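Local coordinates for protein 4-alpha-glucanotransferase (Corynebacterium glutamicum, PDB 5B68) that is an amylomaltase that combines an N-terminal beta sandwich domain with a larger domain of the TIM-barrel clan, at residues V99-E104 against H144-K149; A409-P414 against L468-R473. One frame throughout, in Å; residues are numbered along the deposited sequence.

Contact 1: residues V99-E104 against H144-K149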
ATOM      1  N   VAL A  99       9.851  34.284  13.914  1.00 22.59           N
ATOM      2  CA  VAL A  99       9.317  33.123  13.149  1.00 22.39           C
ATOM      3  C   VAL A  99       9.051  33.577  11.720  1.00 22.81           C
ATOM      4  O   VAL A  99       8.546  34.665  11.491  1.00 23.78           O
ATOM      5  CB  VAL A  99       8.011  32.541  13.756  1.00 22.23           C
ATOM      6  CG1 VAL A  99       7.514  31.316  12.944  1.00 22.00           C
ATOM      7  CG2 VAL A  99       8.196  32.176  15.224  1.00 22.87           C
ATOM      8  N   HIS A 100       9.447  32.762  10.747  1.00 22.10           N
ATOM      9  CA  HIS A 100       9.021  32.977   9.371  1.00 21.70           C
ATOM     10  C   HIS A 100       8.867  31.617   8.656  1.00 20.53           C
ATOM     11  O   HIS A 100       9.202  30.587   9.231  1.00 20.64           O
ATOM     12  CB  HIS A 100       9.987  33.899   8.622  1.00 21.72           C
ATOM     13  CG  HIS A 100      11.277  33.262   8.271  1.00 22.09           C
ATOM     14  ND1 HIS A 100      12.336  33.140   9.157  1.00 23.28           N
ATOM     15  CD2 HIS A 100      11.705  32.740   7.104  1.00 23.07           C
ATOM     16  CE1 HIS A 100      13.323  32.507   8.553  1.00 21.90           C
ATOM     17  NE2 HIS A 100      12.966  32.257   7.313  1.00 22.59           N
ATOM     18  N   ILE A 101       8.303  31.708   7.449  1.00 20.63           N
ATOM     19  CA  ILE A 101       8.105  30.583   6.583  1.00 23.25           C
ATOM     20  C   ILE A 101       9.047  30.647   5.396  1.00 23.68           C
ATOM     21  O   ILE A 101       9.181  31.700   4.739  1.00 23.71           O
ATOM     22  CB  ILE A 101       6.631  30.564   6.106  1.00 24.45           C
ATOM     23  CG1 ILE A 101       5.669  30.393   7.277  1.00 22.82           C
ATOM     24  CG2 ILE A 101       6.433  29.508   4.999  1.00 26.34           C
ATOM     25  CD1 ILE A 101       4.245  30.712   6.889  1.00 19.70           C
ATOM     26  N   GLU A 102       9.641  29.505   5.023  1.00 20.43           N
ATOM     27  CA  GLU A 102      10.337  29.368   3.755  1.00 22.32           C
ATOM     28  C   GLU A 102       9.537  28.346   2.972  1.00 23.37           C
ATOM     29  O   GLU A 102       9.398  27.229   3.385  1.00 21.42           O
ATOM     30  CB  GLU A 102      11.798  28.921   3.961  1.00 27.76           C
ATOM     31  CG  GLU A 102      12.412  28.611   2.584  1.00 36.29           C
ATOM     32  CD  GLU A 102      13.916  28.773   2.435  1.00 48.29           C
ATOM     33  OE1 GLU A 102      14.492  27.921   1.711  1.00 47.26           O
ATOM     34  OE2 GLU A 102      14.499  29.783   2.964  1.00 50.64           O
ATOM     35  N   LEU A 103       8.963  28.775   1.864  1.00 23.86           N
ATOM     36  CA  LEU A 103       8.225  27.867   0.994  1.00 23.91           C
ATOM     37  C   LEU A 103       9.152  26.890   0.281  1.00 23.67           C
ATOM     38  O   LEU A 103      10.389  27.053   0.201  1.00 22.87           O
ATOM     39  CB  LEU A 103       7.394  28.654   0.005  1.00 21.87           C
ATOM     40  CG  LEU A 103       6.328  29.548   0.568  1.00 23.51           C
ATOM     41  CD1 LEU A 103       5.612  30.193  -0.607  1.00 27.08           C
ATOM     42  CD2 LEU A 103       5.327  28.836   1.462  1.00 23.28           C
ATOM     43  N   GLU A 104       8.547  25.853  -0.259  1.00 22.70           N
ATOM     44  CA  GLU A 104       9.228  24.814  -0.998  1.00 24.76           C
ATOM     45  C   GLU A 104      10.085  25.406  -2.142  1.00 24.57           C
ATOM     46  O   GLU A 104      11.160  24.903  -2.411  1.00 24.10           O
ATOM     47  CB  GLU A 104       8.191  23.837  -1.586  1.00 24.14           C
ATOM     48  CG  GLU A 104       8.843  22.597  -2.188  1.00 25.63           C
ATOM     49  CD  GLU A 104       7.821  21.494  -2.554  1.00 26.88           C
ATOM     50  OE1 GLU A 104       8.249  20.548  -3.210  1.00 33.88           O
ATOM     51  OE2 GLU A 104       6.626  21.601  -2.286  1.00 23.56           O
ATOM     52  N   HIS A 144       6.805  23.036   2.813  1.00 18.02           N
ATOM     53  CA  HIS A 144       7.421  24.246   3.321  1.00 18.71           C
ATOM     54  C   HIS A 144       8.096  24.043   4.677  1.00 21.28           C
ATOM     55  O   HIS A 144       8.137  22.949   5.186  1.00 19.89           O
ATOM     56  CB  HIS A 144       6.383  25.357   3.394  1.00 19.52           C
ATOM     57  CG  HIS A 144       5.474  25.396   2.212  1.00 20.41           C
ATOM     58  ND1 HIS A 144       5.936  25.295   0.924  1.00 20.37           N
ATOM     59  CD2 HIS A 144       4.129  25.455   2.122  1.00 21.67           C
ATOM     60  CE1 HIS A 144       4.920  25.334   0.091  1.00 21.34           C
ATOM     61  NE2 HIS A 144       3.811  25.424   0.792  1.00 21.84           N
ATOM     62  N   LYS A 145       8.661  25.114   5.213  1.00 19.90           N
ATOM     63  CA  LYS A 145       9.266  25.072   6.518  1.00 21.69           C
ATOM     64  C   LYS A 145       8.924  26.281   7.371  1.00 22.45           C
ATOM     65  O   LYS A 145       8.827  27.373   6.870  1.00 22.44           O
ATOM     66  CB  LYS A 145      10.774  24.991   6.379  1.00 26.65           C
ATOM     67  CG  LYS A 145      11.277  23.656   5.880  1.00 30.91           C
ATOM     68  CD  LYS A 145      12.685  23.420   6.365  1.00 35.24           C
ATOM     69  CE  LYS A 145      13.271  22.143   5.806  1.00 40.96           C
ATOM     70  NZ  LYS A 145      14.751  22.191   5.884  1.00 42.14           N
ATOM     71  N   LEU A 146       8.792  26.050   8.667  1.00 20.15           N
ATOM     72  CA  LEU A 146       8.744  27.106   9.640  1.00 20.56           C
ATOM     73  C   LEU A 146      10.123  27.216  10.268  1.00 19.81           C
ATOM     74  O   LEU A 146      10.743  26.242  10.603  1.00 18.79           O
ATOM     75  CB  LEU A 146       7.706  26.841  10.717  1.00 20.21           C
ATOM     76  CG  LEU A 146       6.267  27.198  10.405  1.00 19.84           C
ATOM     77  CD1 LEU A 146       5.303  26.449  11.300  1.00 19.81           C
ATOM     78  CD2 LEU A 146       6.039  28.693  10.475  1.00 18.87           C
ATOM     79  N   HIS A 147      10.593  28.436  10.392  1.00 20.94           N
ATOM     80  CA  HIS A 147      11.898  28.697  11.004  1.00 19.97           C
ATOM     81  C   HIS A 147      11.800  29.642  12.198  1.00 20.02           C
ATOM     82  O   HIS A 147      11.138  30.708  12.112  1.00 20.61           O
ATOM     83  CB  HIS A 147      12.767  29.390   9.999  1.00 21.17           C
ATOM     84  CG  HIS A 147      13.228  28.536   8.894  1.00 23.45           C
ATOM     85  ND1 HIS A 147      14.306  27.702   9.027  1.00 23.66           N
ATOM     86  CD2 HIS A 147      12.824  28.425   7.613  1.00 26.91           C
ATOM     87  CE1 HIS A 147      14.533  27.092   7.884  1.00 26.35           C
ATOM     88  NE2 HIS A 147      13.660  27.516   7.004  1.00 28.08           N
ATOM     89  N   LEU A 148      12.486  29.294  13.282  1.00 19.97           N
ATOM     90  CA  LEU A 148      12.479  30.070  14.510  1.00 21.71           C
ATOM     91  C   LEU A 148      13.912  30.471  14.848  1.00 24.14           C
ATOM     92  O   LEU A 148      14.828  29.636  14.876  1.00 21.82           O
ATOM     93  CB  LEU A 148      11.897  29.282  15.646  1.00 21.08           C
ATOM     94  CG  LEU A 148      12.116  29.727  17.092  1.00 20.62           C
ATOM     95  CD1 LEU A 148      11.352  31.028  17.216  1.00 20.47           C
ATOM     96  CD2 LEU A 148      11.737  28.778  18.216  1.00 23.14           C
ATOM     97  N   LYS A 149      14.073  31.779  15.125  1.00 24.31           N
ATOM     98  CA  LYS A 149      15.344  32.297  15.678  1.00 27.34           C
ATOM     99  C   LYS A 149      15.046  32.976  17.006  1.00 22.57           C
ATOM    100  O   LYS A 149      14.115  33.780  17.121  1.00 22.91           O
ATOM    101  CB  LYS A 149      16.087  33.222  14.708  1.00 29.54           C
ATOM    102  CG  LYS A 149      17.439  33.663  15.225  1.00 34.77           C
ATOM    103  CD  LYS A 149      18.261  34.322  14.114  1.00 40.78           C
ATOM    104  CE  LYS A 149      19.598  34.816  14.633  1.00 40.66           C
ATOM    105  NZ  LYS A 149      19.336  35.875  15.661  1.00 43.97           N
TER
HETATM  106  O   HOH W   1      12.983  33.308  11.760  1.00 31.54           O
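His100 and His147 exchange two backbone hydrogen bonds, the one from His147 N to His100 O measuring 2.8 Å. Glu102 and Lys145 are joined by a second such pair, making 99-104 and 144-149 antiparallel neighbours in the N-terminal beta sandwich. Beyond the end of the first strand a side chain takes over as acceptor: Glu104 N donates to His144 ND1 at 2.9 Å, from 15° outside the ring plane. His144 NE2 is hydrogen-bonded to Pro140 O, so the imidazole is held at both nitrogens.

Among the ring contacts, Leu103 CD2 stands over the centre of the His144 ring, 3.5 Å from its centroid, a CH-pi contact. The rings of His100 and His147 are nearly parallel, with planes at 16°, but slid so far apart that they barely overlap. With His100 CG between its backbone N and carbonyl carbon (chi1 73°), His147 CB lies over one face of the His100 ring, 3.5 Å from His100 CE1. Glu102 CB meets the edge of the His147 ring. A water in the plane of the His100 ring lies 2.7 Å from His100 ND1 and donates to His147 O.

On the face carrying Val99, Ile101, Leu146 and Leu148 the contacts are apolar. Ile101 and Leu146 run side by side, Ile101 CG1 reaching Leu146 CD2 at 3.6 Å, while Val99 meets Leu146 and Leu148. Phe87 and Val89 of strand 86-92 pack against this layer.

Lys145 turns its tip from 99-104 to a salt bridge with Glu156. With ND1 accepting and NE2 facing a carbonyl oxygen, His144 is probably a neutral ring carrying its proton on NE2.

Contact 2: residues A409-P414 against L468-R473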
ATOM      1  N   ALA A 409       6.962  -3.256  18.557  1.00 24.02           N
ATOM      2  CA  ALA A 409       5.552  -3.550  18.340  1.00 23.01           C
ATOM      3  C   ALA A 409       5.446  -4.177  16.942  1.00 22.89           C
ATOM      4  O   ALA A 409       6.302  -3.964  16.036  1.00 22.39           O
ATOM      5  CB  ALA A 409       4.689  -2.269  18.422  1.00 25.13           C
ATOM      6  N   SER A 410       4.361  -4.905  16.760  1.00 22.06           N
ATOM      7  CA  SER A 410       4.103  -5.583  15.526  1.00 21.53           C
ATOM      8  C   SER A 410       2.645  -5.271  15.128  1.00 21.88           C
ATOM      9  O   SER A 410       1.725  -5.364  15.943  1.00 23.06           O
ATOM     10  CB  SER A 410       4.400  -7.108  15.704  1.00 24.13           C
ATOM     11  OG  SER A 410       4.324  -7.715  14.443  1.00 28.37           O
ATOM     12  N   VAL A 411       2.432  -4.933  13.895  1.00 20.02           N
ATOM     13  CA  VAL A 411       1.092  -4.577  13.342  1.00 20.45           C
ATOM     14  C   VAL A 411       0.244  -5.792  13.030  1.00 22.80           C
ATOM     15  O   VAL A 411       0.738  -6.778  12.529  1.00 24.20           O
ATOM     16  CB  VAL A 411       1.190  -3.727  12.058  1.00 20.46           C
ATOM     17  CG1 VAL A 411      -0.197  -3.365  11.530  1.00 21.49           C
ATOM     18  CG2 VAL A 411       1.950  -2.463  12.317  1.00 20.94           C
ATOM     19  N   GLY A 412      -1.054  -5.680  13.307  1.00 23.37           N
ATOM     20  CA  GLY A 412      -1.949  -6.781  12.959  1.00 24.98           C
ATOM     21  C   GLY A 412      -3.393  -6.414  13.060  1.00 25.88           C
ATOM     22  O   GLY A 412      -3.789  -5.302  12.703  1.00 24.68           O
ATOM     23  N   ALA A 413      -4.181  -7.356  13.552  1.00 25.17           N
ATOM     24  CA  ALA A 413      -5.626  -7.202  13.593  1.00 27.73           C
ATOM     25  C   ALA A 413      -6.219  -7.926  14.826  1.00 27.58           C
ATOM     26  O   ALA A 413      -5.730  -8.962  15.236  1.00 28.75           O
ATOM     27  CB  ALA A 413      -6.178  -7.755  12.323  1.00 27.77           C
ATOM     28  N   PRO A 414      -7.217  -7.316  15.495  1.00 28.32           N
ATOM     29  CA  PRO A 414      -7.682  -7.977  16.704  1.00 29.09           C
ATOM     30  C   PRO A 414      -8.520  -9.199  16.275  1.00 33.29           C
ATOM     31  O   PRO A 414      -8.918  -9.279  15.093  1.00 33.31           O
ATOM     32  CB  PRO A 414      -8.579  -6.946  17.397  1.00 28.43           C
ATOM     33  CG  PRO A 414      -8.973  -5.995  16.314  1.00 29.26           C
ATOM     34  CD  PRO A 414      -7.905  -6.049  15.236  1.00 30.55           C
ATOM     35  N   LEU A 468      -3.416   2.016  14.169  1.00 19.81           N
ATOM     36  CA  LEU A 468      -3.038   0.645  13.850  1.00 20.89           C
ATOM     37  C   LEU A 468      -3.269  -0.175  15.057  1.00 19.26           C
ATOM     38  O   LEU A 468      -2.947   0.259  16.155  1.00 22.63           O
ATOM     39  CB  LEU A 468      -1.562   0.547  13.467  1.00 21.29           C
ATOM     40  CG  LEU A 468      -1.248   1.091  12.052  1.00 21.64           C
ATOM     41  CD1 LEU A 468       0.262   1.171  11.860  1.00 23.64           C
ATOM     42  CD2 LEU A 468      -1.902   0.300  10.941  1.00 21.00           C
ATOM     43  N   PHE A 469      -3.701  -1.393  14.863  1.00 20.71           N
ATOM     44  CA  PHE A 469      -3.663  -2.409  15.909  1.00 20.93           C
ATOM     45  C   PHE A 469      -2.308  -3.023  15.977  1.00 20.65           C
ATOM     46  O   PHE A 469      -1.849  -3.529  14.980  1.00 20.91           O
ATOM     47  CB  PHE A 469      -4.707  -3.478  15.641  1.00 23.05           C
ATOM     48  CG  PHE A 469      -4.914  -4.392  16.788  1.00 24.45           C
ATOM     49  CD1 PHE A 469      -5.663  -3.995  17.895  1.00 26.05           C
ATOM     50  CD2 PHE A 469      -4.327  -5.636  16.797  1.00 25.03           C
ATOM     51  CE1 PHE A 469      -5.817  -4.852  18.986  1.00 29.05           C
ATOM     52  CE2 PHE A 469      -4.470  -6.490  17.886  1.00 26.10           C
ATOM     53  CZ  PHE A 469      -5.212  -6.112  18.971  1.00 25.91           C
ATOM     54  N   VAL A 470      -1.678  -2.941  17.139  1.00 21.16           N
ATOM     55  CA  VAL A 470      -0.324  -3.426  17.358  1.00 21.96           C
ATOM     56  C   VAL A 470      -0.271  -4.298  18.603  1.00 23.71           C
ATOM     57  O   VAL A 470      -1.004  -4.047  19.579  1.00 22.72           O
ATOM     58  CB  VAL A 470       0.699  -2.245  17.532  1.00 22.28           C
ATOM     59  CG1 VAL A 470       0.797  -1.458  16.245  1.00 23.27           C
ATOM     60  CG2 VAL A 470       0.323  -1.303  18.648  1.00 22.63           C
ATOM     61  N   MET A 471       0.694  -5.214  18.622  1.00 23.64           N
ATOM     62  CA  MET A 471       0.925  -6.064  19.767  1.00 26.05           C
ATOM     63  C   MET A 471       2.396  -6.047  20.075  1.00 23.70           C
ATOM     64  O   MET A 471       3.195  -5.780  19.200  1.00 24.15           O
ATOM     65  CB  MET A 471       0.453  -7.480  19.426  1.00 25.76           C
ATOM     66  CG  MET A 471       1.293  -8.109  18.320  1.00 28.14           C
ATOM     67  SD  MET A 471       0.392  -9.323  17.357  1.00 28.68           S
ATOM     68  CE  MET A 471      -0.677  -8.167  16.486  1.00 30.79           C
ATOM     69  N   PRO A 472       2.785  -6.242  21.356  1.00 22.95           N
ATOM     70  CA  PRO A 472       4.221  -6.360  21.627  1.00 24.20           C
ATOM     71  C   PRO A 472       4.784  -7.472  20.753  1.00 24.11           C
ATOM     72  O   PRO A 472       4.117  -8.486  20.524  1.00 26.60           O
ATOM     73  CB  PRO A 472       4.255  -6.757  23.100  1.00 24.27           C
ATOM     74  CG  PRO A 472       3.005  -6.236  23.660  1.00 24.37           C
ATOM     75  CD  PRO A 472       1.970  -6.344  22.593  1.00 22.75           C
ATOM     76  N   ARG A 473       5.971  -7.269  20.231  1.00 25.41           N
ATOM     77  CA  ARG A 473       6.464  -8.165  19.232  1.00 26.95           C
ATOM     78  C   ARG A 473       6.575  -9.559  19.840  1.00 31.74           C
ATOM     79  O   ARG A 473       6.992  -9.707  20.961  1.00 30.24           O
ATOM     80  CB  ARG A 473       7.804  -7.676  18.699  1.00 27.80           C
ATOM     81  CG  ARG A 473       8.235  -8.368  17.430  1.00 30.50           C
ATOM     82  CD  ARG A 473       9.254  -7.563  16.665  1.00 29.71           C
ATOM     83  NE  ARG A 473       8.640  -6.544  15.838  1.00 26.65           N
ATOM     84  CZ  ARG A 473       8.053  -6.782  14.681  1.00 29.00           C
ATOM     85  NH1 ARG A 473       7.993  -8.009  14.210  1.00 25.52           N
ATOM     86  NH2 ARG A 473       7.526  -5.791  13.996  1.00 24.35           N
TER
HETATM   87  O   HOH W   2      -3.932  -2.563  12.231  1.00 27.37           O
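Phe469 lays its ring against Pro414 at the end of strand 409-413. Its CB passes Gly412 O at 3.6 Å. CG, anti to the backbone N (chi1 -169°), meets Pro414 CD. Over one face of the ring, CD2 lies 3.6 Å from Pro414 N, which is offset toward the rim, and CE2 touches Pro414 N and CA. Along the other half of the rim, over the same face, CD1 meets Pro414 CD and CE1 meets Pro414 CB. At the tip, CZ touches Pro414 CB and CA, and Pro414 CB makes a CH-pi contact with the ring. Tyr482 and Tyr20 add edge-to-face contacts to this ring.

The two strands are the inner pair of a small antiparallel sheet, flanked by 423-424 and 481-484. It is built from chain that follows strands 382-387 and 456-459 of the parallel barrel sheet. Ser410 and Met471 form a hydrogen-bonded pair, with Ser410 N to Met471 O at 2.8 Å. Gly412 N donates to Phe469 O, but between Gly412 O and Phe469 N a water is inserted, accepting from the amide and donating to the carbonyl. Met471 bends at chi3 (71°), bringing CE 4.0 Å from Gly412 CA, where no side chain intervenes.

Val411 and Val470 share a face of the sheet, and Val411 CG2 also meets Leu468 CD1. Across the end of the pair, the Arg473 guanidinium lies flat over Ser410 CB, which is 3.7 Å above its plane. Arg473 NH2 makes a weak hydrogen bond to Ala409 O at 3.0 Å and a hydrogen bond to Ser426 O, NE bonds to Pro407 O, and Ser410 OG is hydrogen-bonded to Asp424 OD1.

Both contacts are antiparallel strand pairs, but they share no secondary-structure element: their centres lie 36 Å apart and their nearest atoms about 24 Å. Contact 1 belongs to the N-terminal beta sandwich, far from the middle of the chain, and is two-sided: one face is apolar and packed against another strand, while the other carries histidines and charged residues, with partly exposed rings. Contact 2 sits deeper, about 17 Å from the chain centre to its own, and is almost wholly buried. There a proline-phenylalanine contact and a methionine join valines, a serine and an arginine in the packing, a water fills in for one strand bond, and arginine is met by backbone carbonyls.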